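Local coordinates for Lmo2470 protein (Listeria monocytogenes EGD-e, PDB 5HL3), which is a leucine-rich-repeat internalin that interacts with the host protein afadin and facilitates crossing of the basement membrane, at residues K25-A28 with K29-N32. Numbering follows the deposited sequence.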
loop_
_atom_site.group_PDB
_atom_site.type_symbol
_atom_site.label_atom_id
_atom_site.label_comp_id
_atom_site.label_asym_id
_atom_site.label_seq_id
_atom_site.Cartn_x
_atom_site.Cartn_y
_atom_site.Cartn_z
ATOM N N LYS A 25 -26.729 -20.011 -11.678
ATOM C CA LYS A 25 -27.496 -19.087 -10.831
ATOM C C LYS A 25 -27.012 -17.650 -11.050
ATOM O O LYS A 25 -27.815 -16.740 -11.279
ATOM C CB LYS A 25 -27.361 -19.496 -9.357
ATOM C CG LYS A 25 -27.854 -18.489 -8.329
ATOM C CD LYS A 25 -27.919 -19.063 -6.916
ATOM C CE LYS A 25 -28.178 -17.977 -5.857
ATOM N NZ LYS A 25 -26.996 -17.076 -5.627
ATOM N N ASP A 26 -25.693 -17.452 -10.994
ATOM C CA ASP A 26 -25.137 -16.112 -11.183
ATOM C C ASP A 26 -25.358 -15.622 -12.608
ATOM O O ASP A 26 -25.658 -14.449 -12.809
ATOM C CB ASP A 26 -23.661 -16.074 -10.809
ATOM C CG ASP A 26 -23.434 -16.167 -9.305
ATOM O OD1 ASP A 26 -24.425 -16.298 -8.528
ATOM O OD2 ASP A 26 -22.235 -16.137 -8.919
HETATM N N MSE A 27 -25.285 -16.514 -13.582
HETATM C CA MSE A 27 -25.548 -16.092 -14.971
HETATM C C MSE A 27 -27.006 -15.714 -15.169
HETATM O O MSE A 27 -27.283 -14.763 -15.879
HETATM C CB MSE A 27 -25.083 -17.162 -15.959
HETATM C CG MSE A 27 -23.561 -17.221 -16.086
HETATM SE SE MSE A 27 -22.723 -15.487 -16.586
HETATM C CE MSE A 27 -23.945 -14.963 -18.017
ATOM N N ALA A 28 -27.942 -16.436 -14.564
ATOM C CA ALA A 28 -29.349 -16.056 -14.662
ATOM C C ALA A 28 -29.571 -14.663 -14.089
ATOM O O ALA A 28 -30.326 -13.861 -14.638
ATOM C CB ALA A 28 -30.244 -17.092 -13.966
ATOM N N LYS A 29 -28.902 -14.358 -12.976
ATOM C CA LYS A 29 -29.018 -13.024 -12.389
ATOM C C LYS A 29 -28.421 -11.972 -13.343
ATOM O O LYS A 29 -29.014 -10.919 -13.572
ATOM C CB LYS A 29 -28.329 -12.986 -11.029
ATOM C CG LYS A 29 -28.526 -11.663 -10.315
ATOM C CD LYS A 29 -27.864 -11.660 -8.959
ATOM C CE LYS A 29 -27.764 -10.231 -8.449
ATOM N NZ LYS A 29 -26.781 -10.050 -7.363
ATOM N N ASN A 30 -27.238 -12.245 -13.902
ATOM C CA ASN A 30 -26.626 -11.323 -14.867
ATOM C C ASN A 30 -27.534 -11.066 -16.078
ATOM O O ASN A 30 -27.622 -9.942 -16.572
ATOM C CB ASN A 30 -25.282 -11.874 -15.352
ATOM C CG ASN A 30 -24.153 -11.669 -14.348
ATOM O OD1 ASN A 30 -24.020 -10.600 -13.771
ATOM N ND2 ASN A 30 -23.327 -12.675 -14.177
ATOM N N LEU A 31 -28.249 -12.106 -16.509
ATOM C CA LEU A 31 -29.139 -12.046 -17.685
ATOM C C LEU A 31 -30.557 -11.590 -17.331
ATOM O O LEU A 31 -31.430 -11.522 -18.202
ATOM C CB LEU A 31 -29.172 -13.456 -18.314
ATOM C CG LEU A 31 -27.885 -13.876 -19.041
ATOM C CD1 LEU A 31 -27.743 -15.374 -19.114
ATOM C CD2 LEU A 31 -27.861 -13.259 -20.437
ATOM N N ASN A 32 -30.811 -11.312 -16.062
ATOM C CA ASN A 32 -32.147 -10.978 -15.577
ATOM C C ASN A 32 -33.208 -12.000 -15.988
ATOM O O ASN A 32 -34.301 -11.645 -16.432
ATOM C CB ASN A 32 -32.579 -9.562 -15.952
ATOM C CG ASN A 32 -33.786 -9.099 -15.129
ATOM O OD1 ASN A 32 -33.996 -9.551 -13.998
ATOM N ND2 ASN A 32 -34.572 -8.204 -15.682
#
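Lys29, Asn30 and Leu31 each hand their backbone N-H to a carbonyl four residues back, on Lys25, Asp26 and Met27, in the closing turn of helix 21-30. The middle bond is the straightest, Asn30 N to Asp26 O at 2.9 Å with 165° at the hydrogen; Leu31 N to Met27 O is equally short but bends to 146° as the helix ends. Asn32 then flips to positive phi (52°), and its N bonds to Lys29 O at 3.1 Å, part of a Schellman motif that finishes the helix. This helix belongs to the internalin N-terminal region, which lies beside strand 50-53, the first strand of the parallel leucine-rich-repeat sheet.

The one apolar side-chain pair joins selenomethionine Met27 and Leu31. The Met27 chain bends at chi2 and again at chi3, which folds its end forward over the next turn, and the CE methyl meets Leu31 CD1 at 4.0 Å. Beyond the helix, Met27 packs on Leu51, Phe53 and Phe71, while Ala28 and Leu31 rest on Ile14 of helix 14-17.

Two van der Waals contacts bring the same side chains against polar groups: Met27 SE lies 3.8 Å from Asn30 ND2, and Leu31 lays its branch against the turn, with CD1 3.3 Å from Met27 O.

With CG anti to its own carbonyl carbon, Asn30 lays its amide over the preceding turn, ND2 3.2 Å from Asp26 O at an angle too poor for a hydrogen bond. The polar side chains bond to residues 52 to 55, in and just after strand 50-53: Asn30 OD1 accepts from Gly52 N, and the buried carboxylate of Asp26 is gripped at both oxygens, OD1 by Thr55 OG1 and OD2 by Glu54 N, so that its rotation is probably fixed.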